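Local coordinates for protein Fe(2+) transporter FeoB (Legionella pneumophila, PDB 3IBY) that probably transports ferrous iron across the cell inner membrane in a GTP-driven uptake system, of which this chain is the cytosolic part with the GTP-binding domain, at residues H95-L100 / K245-V250; T103-E108 / S204-E209; P112-L117 / Q159-C164; L82-I87 / F107-P112. All coordinates share one frame; numbering follows the deposited sequence.

Contact 1: residues H95-L100 / K245-V250; sequences HLERHL and KIHEIV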
# COMPACT_ATOMS: atom_id res chain seq x y z
N HIS A 95 -7.42 13.32 0.11
CA HIS A 95 -7.71 12.58 -1.12
C HIS A 95 -7.76 11.15 -0.75
O HIS A 95 -7.06 10.34 -1.36
CB HIS A 95 -6.64 12.82 -2.18
CG HIS A 95 -6.53 14.25 -2.60
ND1 HIS A 95 -5.46 15.04 -2.26
CD2 HIS A 95 -7.39 15.05 -3.28
CE1 HIS A 95 -5.63 16.25 -2.76
NE2 HIS A 95 -6.80 16.28 -3.38
N LEU A 96 -8.58 10.87 0.26
CA LEU A 96 -8.71 9.58 0.88
C LEU A 96 -9.10 8.54 -0.14
O LEU A 96 -8.43 7.53 -0.28
CB LEU A 96 -9.75 9.65 1.99
CG LEU A 96 -9.79 8.47 2.96
CD1 LEU A 96 -8.44 8.34 3.69
CD2 LEU A 96 -11.00 8.60 3.91
N GLU A 97 -10.16 8.78 -0.88
CA GLU A 97 -10.66 7.76 -1.76
C GLU A 97 -9.64 7.31 -2.81
O GLU A 97 -9.52 6.08 -3.09
CB GLU A 97 -11.93 8.22 -2.44
CG GLU A 97 -12.63 7.10 -3.16
CD GLU A 97 -14.06 7.46 -3.54
OE1 GLU A 97 -14.72 6.62 -4.18
OE2 GLU A 97 -14.50 8.58 -3.22
N ARG A 98 -8.89 8.26 -3.38
CA ARG A 98 -7.86 7.88 -4.35
C ARG A 98 -6.77 7.10 -3.61
O ARG A 98 -6.36 6.02 -4.05
CB ARG A 98 -7.26 9.08 -5.08
CG ARG A 98 -6.02 8.75 -5.88
CD ARG A 98 -5.53 9.89 -6.85
NE ARG A 98 -4.07 9.77 -7.03
CZ ARG A 98 -3.38 9.80 -8.18
NH1 ARG A 98 -3.94 10.04 -9.36
NH2 ARG A 98 -2.07 9.61 -8.13
N HIS A 99 -6.37 7.61 -2.46
CA HIS A 99 -5.17 7.13 -1.80
C HIS A 99 -5.34 5.73 -1.26
O HIS A 99 -4.37 5.00 -1.15
CB HIS A 99 -4.72 8.09 -0.72
CG HIS A 99 -3.92 9.24 -1.23
ND1 HIS A 99 -4.13 9.80 -2.47
CD2 HIS A 99 -2.91 9.93 -0.66
CE1 HIS A 99 -3.29 10.81 -2.64
NE2 HIS A 99 -2.53 10.90 -1.57
N LEU A 100 -6.57 5.35 -0.94
CA LEU A 100 -6.86 4.00 -0.46
C LEU A 100 -6.86 2.94 -1.58
O LEU A 100 -6.99 1.73 -1.31
CB LEU A 100 -8.22 3.99 0.20
CG LEU A 100 -8.24 4.66 1.55
CD1 LEU A 100 -9.68 4.77 2.03
CD2 LEU A 100 -7.40 3.87 2.51
N LYS A 245 -15.73 -0.86 -2.96
CA LYS A 245 -15.48 -1.12 -1.57
C LYS A 245 -14.84 0.12 -0.97
O LYS A 245 -15.05 0.45 0.21
CB LYS A 245 -14.54 -2.33 -1.40
CG LYS A 245 -14.31 -2.83 0.08
CD LYS A 245 -15.66 -3.20 0.80
CE LYS A 245 -15.53 -3.70 2.27
NZ LYS A 245 -16.84 -4.19 2.80
N ILE A 246 -14.02 0.78 -1.77
CA ILE A 246 -13.28 1.90 -1.24
C ILE A 246 -14.24 3.07 -1.15
O ILE A 246 -14.21 3.77 -0.14
CB ILE A 246 -12.08 2.24 -2.12
CG1 ILE A 246 -11.00 1.22 -1.89
CG2 ILE A 246 -11.56 3.62 -1.82
CD1 ILE A 246 -9.99 1.27 -2.98
N HIS A 247 -15.04 3.28 -2.20
CA HIS A 247 -16.07 4.34 -2.21
C HIS A 247 -17.00 4.11 -1.02
O HIS A 247 -17.32 5.01 -0.30
CB HIS A 247 -16.88 4.35 -3.51
CG HIS A 247 -17.90 5.45 -3.60
ND1 HIS A 247 -17.61 6.71 -4.08
CD2 HIS A 247 -19.23 5.46 -3.31
CE1 HIS A 247 -18.70 7.45 -4.06
NE2 HIS A 247 -19.70 6.72 -3.61
N GLU A 248 -17.36 2.88 -0.79
CA GLU A 248 -18.22 2.59 0.33
C GLU A 248 -17.54 2.93 1.67
O GLU A 248 -18.17 3.49 2.54
CB GLU A 248 -18.81 1.16 0.23
CG GLU A 248 -18.86 0.34 1.50
CD GLU A 248 -19.23 -1.12 1.23
OE1 GLU A 248 -19.13 -1.92 2.18
OE2 GLU A 248 -19.60 -1.48 0.07
N ILE A 249 -16.26 2.65 1.83
CA ILE A 249 -15.57 3.00 3.09
C ILE A 249 -15.48 4.50 3.28
O ILE A 249 -15.57 4.99 4.41
CB ILE A 249 -14.13 2.41 3.16
CG1 ILE A 249 -14.19 0.93 3.51
CG2 ILE A 249 -13.24 3.17 4.18
CD1 ILE A 249 -13.06 0.13 2.88
N VAL A 250 -15.29 5.23 2.18
CA VAL A 250 -15.13 6.68 2.24
C VAL A 250 -16.45 7.30 2.69
O VAL A 250 -16.49 8.09 3.64
CB VAL A 250 -14.62 7.26 0.90
CG1 VAL A 250 -14.66 8.76 0.92
CG2 VAL A 250 -13.16 6.82 0.62
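Glu-97 and Val-250 cross at about a right angle. Methyl CG2 of Val-250 sits against Glu-97 CB at 3.6 Å, where the two backbones come nearest. Glu-97 has CG anti to its backbone N (chi1 -169°), and the rest of the chain is extended. It passes Ile-246 obliquely and brings its carboxylate to His-247. There His-247 ND1 donates to Glu-97 OE1 at 2.9 Å. The oxygen is met on its syn side and lies close to the imidazole plane, although carboxylate and ring are turned 52° apart and the hydrogen bond is bent. The same ring also meets that of Tyr-243.

Ile-246 reaches across with both branches. Ile-246 CG2 is 3.4 Å from Glu-97 O, and Ile-246 CD1 is 3.5 Å from Leu-100 O. Ile-246 CG2 also packs on Leu-100 CB at 3.9 Å. Leu-96 CD2 and Leu-100 CD1 come up to Val-250 CG2, each at 4.3 Å. The short segments run at 141° to each other, with axes 9.4 Å apart. This is plain helix-helix packing, apolar with one His-carboxylate bond at its side. Helix 96-106 of the G domain docks on helix 234-253, probably the last helix of the GDI domain.

Contact 2: residues T103-E108 / S204-E209; sequences TSQLFE and SRRLAE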
# COMPACT_ATOMS: atom_id res chain seq x y z
N THR A 103 -3.76 1.35 -0.92
CA THR A 103 -3.80 0.74 0.40
C THR A 103 -4.37 -0.64 0.33
O THR A 103 -3.86 -1.56 0.96
CB THR A 103 -4.68 1.53 1.39
OG1 THR A 103 -4.19 2.87 1.55
CG2 THR A 103 -4.65 0.85 2.73
N SER A 104 -5.47 -0.76 -0.39
CA SER A 104 -6.17 -2.04 -0.50
C SER A 104 -5.28 -3.04 -1.21
O SER A 104 -5.29 -4.20 -0.84
CB SER A 104 -7.47 -1.88 -1.26
OG SER A 104 -7.22 -1.44 -2.59
N GLN A 105 -4.54 -2.59 -2.22
CA GLN A 105 -3.55 -3.44 -2.91
C GLN A 105 -2.45 -3.93 -1.94
O GLN A 105 -2.12 -5.11 -1.95
CB GLN A 105 -2.93 -2.74 -4.13
CG GLN A 105 -3.89 -2.43 -5.27
CD GLN A 105 -3.21 -1.71 -6.45
OE1 GLN A 105 -2.20 -1.06 -6.26
NE2 GLN A 105 -3.79 -1.81 -7.67
N LEU A 106 -1.92 -3.03 -1.11
CA LEU A 106 -0.89 -3.36 -0.08
C LEU A 106 -1.33 -4.40 0.94
O LEU A 106 -0.57 -5.27 1.28
CB LEU A 106 -0.54 -2.10 0.68
CG LEU A 106 0.10 -0.92 -0.06
CD1 LEU A 106 0.36 0.23 0.97
CD2 LEU A 106 1.40 -1.29 -0.77
N PHE A 107 -2.55 -4.26 1.45
CA PHE A 107 -3.19 -5.27 2.32
C PHE A 107 -3.23 -6.66 1.73
O PHE A 107 -3.46 -7.60 2.45
CB PHE A 107 -4.67 -4.94 2.55
CG PHE A 107 -4.91 -3.79 3.48
CD1 PHE A 107 -3.87 -2.99 3.96
CD2 PHE A 107 -6.21 -3.49 3.86
CE1 PHE A 107 -4.11 -1.98 4.81
CE2 PHE A 107 -6.45 -2.41 4.70
CZ PHE A 107 -5.39 -1.67 5.17
N GLU A 108 -3.10 -6.79 0.41
CA GLU A 108 -3.08 -8.10 -0.24
C GLU A 108 -1.68 -8.72 -0.21
O GLU A 108 -1.51 -9.81 -0.72
CB GLU A 108 -3.59 -7.97 -1.69
CG GLU A 108 -4.86 -7.11 -1.89
CD GLU A 108 -5.45 -7.15 -3.30
OE1 GLU A 108 -4.72 -7.34 -4.28
OE2 GLU A 108 -6.69 -6.97 -3.45
N SER A 204 -1.88 -12.99 -8.06
CA SER A 204 -3.08 -13.24 -8.86
C SER A 204 -3.86 -11.96 -9.21
O SER A 204 -4.27 -11.75 -10.39
CB SER A 204 -4.01 -14.27 -8.16
OG SER A 204 -4.32 -13.90 -6.84
N ARG A 205 -4.05 -11.11 -8.20
CA ARG A 205 -4.71 -9.82 -8.38
C ARG A 205 -3.93 -8.95 -9.33
O ARG A 205 -4.51 -8.31 -10.19
CB ARG A 205 -4.90 -9.11 -7.04
CG ARG A 205 -6.19 -9.51 -6.29
CD ARG A 205 -6.19 -10.96 -5.94
NE ARG A 205 -7.46 -11.40 -5.40
CZ ARG A 205 -7.80 -12.69 -5.30
NH1 ARG A 205 -6.97 -13.66 -5.68
NH2 ARG A 205 -8.97 -13.01 -4.78
N ARG A 206 -2.61 -8.94 -9.21
CA ARG A 206 -1.81 -8.14 -10.11
C ARG A 206 -1.93 -8.61 -11.57
O ARG A 206 -2.10 -7.80 -12.50
CB ARG A 206 -0.36 -8.11 -9.62
CG ARG A 206 -0.01 -6.96 -8.65
CD ARG A 206 -1.23 -6.15 -8.19
NE ARG A 206 -1.49 -6.37 -6.77
CZ ARG A 206 -2.63 -6.13 -6.15
NH1 ARG A 206 -3.72 -5.69 -6.77
NH2 ARG A 206 -2.68 -6.34 -4.86
N LEU A 207 -1.81 -9.91 -11.76
CA LEU A 207 -2.03 -10.50 -13.07
C LEU A 207 -3.39 -10.08 -13.61
O LEU A 207 -3.51 -9.60 -14.74
CB LEU A 207 -1.95 -12.02 -12.97
CG LEU A 207 -0.66 -12.70 -13.39
CD1 LEU A 207 0.50 -11.69 -13.34
CD2 LEU A 207 -0.41 -13.96 -12.53
N ALA A 208 -4.41 -10.24 -12.77
CA ALA A 208 -5.78 -9.86 -13.10
C ALA A 208 -5.86 -8.43 -13.56
O ALA A 208 -6.66 -8.08 -14.40
CB ALA A 208 -6.68 -10.05 -11.91
N GLU A 209 -5.01 -7.59 -13.01
CA GLU A 209 -5.02 -6.19 -13.39
C GLU A 209 -4.22 -5.95 -14.63
O GLU A 209 -4.31 -4.86 -15.22
CB GLU A 209 -4.51 -5.35 -12.26
CG GLU A 209 -5.49 -5.39 -11.05
CD GLU A 209 -4.90 -4.82 -9.78
OE1 GLU A 209 -3.94 -4.03 -9.87
OE2 GLU A 209 -5.43 -5.17 -8.70
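Glu-108 and Arg-206 form the ionic link between the two segments. Glu-108 OE1 approaches Arg-206 NH2 obliquely, with carboxylate and guanidinium planes 17° apart. The pair is scored as a salt bridge, but at 2.3 Å between Arg-206 NH2 and Glu-108 OE1 it is modelled too close and its detailed geometry is doubtful. On the other side of the network, Arg-206 NH1 makes a weak hydrogen bond to Glu-209 OE2 at 2.6 Å, with Glu-209 CD at the guanidinium edge. Arg-206 thus joins two acids whose oxygens, Glu-108 OE1 and Glu-209 OE2, lie 5.0 Å apart. Its charge probably offsets their repulsion. Arg-242 adds a second salt bridge, at Glu-108 OE2.

The Arg-206 guanidinium is sandwiched. Gln-105 CB lies over one face, and Gln-105 CG is 3.6 Å from Arg-206 NH1. Arg-205 CB lies over the other face, 3.6 Å above the plane. The Arg-206 chain reaches this slot by bending, with CD almost eclipsed (chi2 8°). Arg-205 CG touches Glu-108 OE1 at 3.3 Å.

Other polar ends are tied down separately. Arg-205 NH1 donates to Ser-204 OG at 2.9 Å, in its own plane, and Arg-205 also makes a cation-pi contact with Tyr-201. The Gln-105 amide is bonded to Leu-61 N and Ser-60 OG, which belong to the loop after strand 48-54.

The arrangement is a buried salt-bridge network at a domain interface. It joins the C-terminal part of helix 96-106 in the G domain, and the loop that follows, to helix 197-209, probably of the GDI domain.

Contact 3: residues P112-L117 / Q159-C164; sequences PVVVAL and QSLLHC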
# COMPACT_ATOMS: atom_id res chain seq x y z
N PRO A 112 2.43 -6.74 7.51
CA PRO A 112 1.89 -5.69 8.41
C PRO A 112 1.86 -4.28 7.82
O PRO A 112 2.85 -3.84 7.25
CB PRO A 112 2.87 -5.67 9.59
CG PRO A 112 3.50 -7.04 9.61
CD PRO A 112 3.52 -7.49 8.14
N VAL A 113 0.75 -3.57 7.99
CA VAL A 113 0.64 -2.20 7.53
C VAL A 113 0.07 -1.38 8.66
O VAL A 113 -0.77 -1.85 9.40
CB VAL A 113 -0.29 -2.02 6.29
CG1 VAL A 113 -0.28 -0.58 5.79
CG2 VAL A 113 0.13 -2.94 5.18
N VAL A 114 0.57 -0.15 8.77
CA VAL A 114 0.07 0.87 9.67
C VAL A 114 -0.21 2.06 8.71
O VAL A 114 0.58 2.30 7.80
CB VAL A 114 1.15 1.24 10.72
CG1 VAL A 114 2.45 1.57 10.01
CG2 VAL A 114 0.72 2.43 11.55
N VAL A 115 -1.33 2.77 8.90
CA VAL A 115 -1.65 3.92 8.07
C VAL A 115 -1.31 5.18 8.83
O VAL A 115 -1.64 5.30 10.01
CB VAL A 115 -3.10 3.93 7.67
CG1 VAL A 115 -3.43 5.22 6.96
CG2 VAL A 115 -3.37 2.78 6.78
N ALA A 116 -0.57 6.06 8.16
CA ALA A 116 -0.21 7.41 8.65
C ALA A 116 -1.11 8.37 7.90
O ALA A 116 -0.95 8.51 6.70
CB ALA A 116 1.22 7.74 8.35
N LEU A 117 -2.07 9.00 8.58
CA LEU A 117 -3.14 9.75 7.92
C LEU A 117 -2.71 11.18 8.02
O LEU A 117 -2.86 11.82 9.05
CB LEU A 117 -4.46 9.50 8.64
CG LEU A 117 -5.83 9.51 7.95
CD1 LEU A 117 -6.76 10.22 8.90
CD2 LEU A 117 -5.85 10.15 6.57
N GLN A 159 5.20 4.82 18.08
CA GLN A 159 4.74 3.82 19.04
C GLN A 159 4.04 2.66 18.32
O GLN A 159 4.40 1.50 18.48
CB GLN A 159 3.82 4.45 20.07
CG GLN A 159 4.13 4.01 21.48
CD GLN A 159 5.54 4.37 21.88
OE1 GLN A 159 6.04 5.45 21.53
NE2 GLN A 159 6.22 3.45 22.57
N SER A 160 3.08 2.99 17.47
CA SER A 160 2.38 2.00 16.67
C SER A 160 3.31 1.12 15.79
O SER A 160 2.94 0.00 15.43
CB SER A 160 1.39 2.72 15.78
OG SER A 160 0.46 1.83 15.22
N LEU A 161 4.51 1.60 15.46
CA LEU A 161 5.49 0.78 14.75
C LEU A 161 5.97 -0.43 15.49
O LEU A 161 6.17 -1.46 14.89
CB LEU A 161 6.72 1.56 14.44
CG LEU A 161 6.61 2.32 13.15
CD1 LEU A 161 8.00 2.82 12.90
CD2 LEU A 161 6.10 1.43 12.03
N LEU A 162 6.21 -0.27 16.78
CA LEU A 162 6.64 -1.38 17.61
C LEU A 162 5.59 -2.50 17.74
O LEU A 162 5.94 -3.62 18.06
CB LEU A 162 6.99 -0.87 19.01
CG LEU A 162 8.23 -0.01 19.11
CD1 LEU A 162 8.35 0.51 20.53
CD2 LEU A 162 9.46 -0.80 18.71
N HIS A 163 4.32 -2.19 17.53
CA HIS A 163 3.26 -3.20 17.64
C HIS A 163 2.63 -3.47 16.26
O HIS A 163 1.46 -3.82 16.15
CB HIS A 163 2.19 -2.75 18.64
CG HIS A 163 2.74 -2.02 19.82
ND1 HIS A 163 3.64 -2.59 20.69
CD2 HIS A 163 2.52 -0.77 20.28
CE1 HIS A 163 3.95 -1.73 21.64
NE2 HIS A 163 3.28 -0.61 21.41
N CYS A 164 3.43 -3.32 15.21
CA CYS A 164 2.97 -3.57 13.85
C CYS A 164 3.56 -4.88 13.40
O CYS A 164 4.46 -4.90 12.56
CB CYS A 164 3.41 -2.45 12.92
SG CYS A 164 2.70 -2.58 11.26
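Cys-164 has SG anti to its backbone N (chi1 -173°), and this turns the sulfur onto Pro-112, whose CB is 3.5 Å from Cys-164 SG. Val-114 puts CG1 between its backbone N and carbonyl carbon (chi1 52°), with CG2 anti to N. The two methyls therefore serve different partners. Val-114 CG1 meets Leu-161 CD2 at 4.2 Å, the side chains crossing at about a right angle. Val-114 CG2 meets Ser-160 OG at 3.7 Å. Ser-160 OG also makes a weak hydrogen bond to Ser-142 OG.

The two segments belong to the P-loop NTPase fold of the G domain. Strand 113-118 is an inner strand of the main sheet, running parallel to its neighbours 86-92 and 143-145. Helix 154-162 packs across one face of that sheet, and Cys-164 lies in the chain just after the helix. No hydrogen bond joins the two segments, so the contact rests on packing.

The sulfur also lies by the peptide that links Val-113 to Val-114. Val-113 C is 3.9 Å from Cys-164 SG, and Val-114 N is 4.1 Å from it. Cys-164 further touches Cys-86 on the neighbouring strand. Cys-164 O lies 3.5 Å from Pro-112 CB. The CB of Val-113 points away from segment 159-164, and that side chain packs on Asn-89 and Ile-168. Leu-161 also starts off away from the strand. Its CD2 nonetheless reaches Val-114, while the side chain also touches Phe-43 of strand 37-45.

Contact 4: residues L82-I87 / F107-P112; sequences LEYDCI and FELGKP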
# COMPACT_ATOMS: atom_id res chain seq x y z
N LEU A 82 12.21 -6.84 -1.63
CA LEU A 82 12.92 -6.47 -0.42
C LEU A 82 12.47 -7.30 0.77
O LEU A 82 11.38 -7.87 0.83
CB LEU A 82 12.78 -4.97 -0.11
CG LEU A 82 13.42 -3.90 -1.04
CD1 LEU A 82 12.94 -2.52 -0.62
CD2 LEU A 82 15.02 -3.92 -1.19
N GLU A 83 13.36 -7.34 1.73
CA GLU A 83 13.12 -7.94 2.99
C GLU A 83 12.69 -6.87 3.91
O GLU A 83 13.51 -6.11 4.35
CB GLU A 83 14.43 -8.48 3.47
CG GLU A 83 14.86 -9.67 2.72
CD GLU A 83 14.11 -10.90 3.18
OE1 GLU A 83 14.02 -11.07 4.42
OE2 GLU A 83 13.62 -11.68 2.31
N TYR A 84 11.42 -6.83 4.25
CA TYR A 84 10.89 -5.84 5.16
C TYR A 84 9.87 -6.45 6.13
O TYR A 84 9.21 -7.44 5.81
CB TYR A 84 10.24 -4.73 4.33
CG TYR A 84 9.11 -5.16 3.40
CD1 TYR A 84 9.36 -5.60 2.09
CD2 TYR A 84 7.79 -5.09 3.81
CE1 TYR A 84 8.32 -5.98 1.23
CE2 TYR A 84 6.75 -5.45 2.96
CZ TYR A 84 7.03 -5.91 1.68
OH TYR A 84 5.98 -6.27 0.87
N ASP A 85 9.75 -5.85 7.31
CA ASP A 85 8.92 -6.38 8.37
C ASP A 85 7.57 -5.73 8.36
O ASP A 85 6.59 -6.36 8.75
CB ASP A 85 9.59 -6.18 9.74
CG ASP A 85 10.94 -6.86 9.83
OD1 ASP A 85 10.96 -8.10 9.62
OD2 ASP A 85 11.96 -6.15 10.06
N CYS A 86 7.49 -4.47 7.96
CA CYS A 86 6.16 -3.84 7.87
C CYS A 86 6.11 -2.67 6.90
O CYS A 86 7.17 -2.21 6.44
CB CYS A 86 5.74 -3.36 9.26
SG CYS A 86 6.98 -2.25 9.83
N ILE A 87 4.90 -2.19 6.61
CA ILE A 87 4.71 -1.00 5.73
C ILE A 87 4.02 0.13 6.47
O ILE A 87 3.06 -0.09 7.22
CB ILE A 87 3.85 -1.31 4.50
CG1 ILE A 87 4.56 -2.33 3.60
CG2 ILE A 87 3.55 -0.07 3.69
CD1 ILE A 87 3.55 -3.32 2.92
N PHE A 107 -2.55 -4.26 1.45
CA PHE A 107 -3.19 -5.27 2.32
C PHE A 107 -3.23 -6.66 1.73
O PHE A 107 -3.46 -7.60 2.45
CB PHE A 107 -4.67 -4.94 2.55
CG PHE A 107 -4.91 -3.79 3.48
CD1 PHE A 107 -3.87 -2.99 3.96
CD2 PHE A 107 -6.21 -3.49 3.86
CE1 PHE A 107 -4.11 -1.98 4.81
CE2 PHE A 107 -6.45 -2.41 4.70
CZ PHE A 107 -5.39 -1.67 5.17
N GLU A 108 -3.10 -6.79 0.41
CA GLU A 108 -3.08 -8.10 -0.24
C GLU A 108 -1.68 -8.72 -0.21
O GLU A 108 -1.51 -9.81 -0.72
CB GLU A 108 -3.59 -7.97 -1.69
CG GLU A 108 -4.86 -7.11 -1.89
CD GLU A 108 -5.45 -7.15 -3.30
OE1 GLU A 108 -4.72 -7.34 -4.28
OE2 GLU A 108 -6.69 -6.97 -3.45
N LEU A 109 -0.68 -8.04 0.34
CA LEU A 109 0.66 -8.65 0.54
C LEU A 109 0.72 -9.60 1.76
O LEU A 109 1.57 -10.47 1.86
CB LEU A 109 1.74 -7.58 0.70
CG LEU A 109 2.02 -6.74 -0.54
CD1 LEU A 109 2.61 -5.37 -0.17
CD2 LEU A 109 2.92 -7.47 -1.53
N GLY A 110 -0.15 -9.42 2.73
CA GLY A 110 -0.05 -10.20 3.95
C GLY A 110 1.12 -9.79 4.82
O GLY A 110 1.56 -10.54 5.68
N LYS A 111 1.61 -8.59 4.63
CA LYS A 111 2.66 -8.07 5.44
C LYS A 111 1.95 -7.00 6.28
O LYS A 111 0.98 -6.41 5.80
CB LYS A 111 3.73 -7.43 4.53
CG LYS A 111 5.19 -7.82 4.85
CD LYS A 111 5.77 -8.79 3.85
CE LYS A 111 7.13 -9.29 4.29
NZ LYS A 111 7.29 -9.23 5.78
N PRO A 112 2.43 -6.74 7.51
CA PRO A 112 1.89 -5.69 8.41
C PRO A 112 1.86 -4.28 7.82
O PRO A 112 2.85 -3.84 7.25
CB PRO A 112 2.87 -5.67 9.59
CG PRO A 112 3.50 -7.04 9.61
CD PRO A 112 3.52 -7.49 8.14
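The Tyr-84 ring carries the Lys-111 side chain over one face. Lys-111 CE stands 4.3 Å from the ring centroid, a CH-pi contact offset toward the rim. Lys-111 NZ is 5.0 Å from the centroid and 25° off the normal, a cation-pi contact. At the rim, Tyr-84 CE2 is 3.4 Å from Lys-111 CG. The hydroxyl end touches Leu-109: Tyr-84 OH is 3.6 Å from Leu-109 CD1. This OH is hydrogen-bonded to Val-79 O.

The setting is a parallel beta-alpha-beta crossover of the G domain. Strand 86-92 leads through helix 96-106 to strand 113-118, and the contact joins the start of the first strand to the loop that enters the second.

Lys-111 is bent at chi2 and again at chi4. The last torsion (chi4 26°) turns NZ back toward the backbone of Tyr-84. Lys-111 NZ donates to Tyr-84 O at 2.6 Å, nearly in line with the carbonyl. The ammonium thus has a carbonyl and a ring as partners. Asp-85 is near but its carboxylate is not in contact with NZ. It is held instead by His-3 N.

Beyond the ring, apolar groups meet. Ile-87 CD1 meets Leu-109 CD1 at 3.8 Å, the two side chains crossing at about a right angle. The Pro-112 ring packs on Cys-86 CB with its own CB. Pro-112 CG lies 3.3 Å from Asp-85 O. Next to the ring, Ile-87 N donates to Pro-112 O at 2.7 Å, with an N-H...O angle of 160°.

How the contacts relate
Helix 96-106 ties contacts 1 and 2 together: its start meets helix 234-253 and its end leads to helix 197-209. Their centres are 15 Å apart, and Ile-246 CD1 touches Ser-104 OG at 3.9 Å. Contact 2 passes directly into contact 4 through Phe-107 and Glu-108. Contact 4 in turn shares Pro-112 with contact 3. Those two also meet across neighbouring strands, where Val-114 N and Ile-87 O, 2.9 Å apart, probably form a hydrogen bond. The predicted GTP site lies close by. Side chains of Leu-100 and Gln-105 are each about 8 Å from that of Asn-9, and the side chain of Ile-87 is about 7 Å from that of Leu-55.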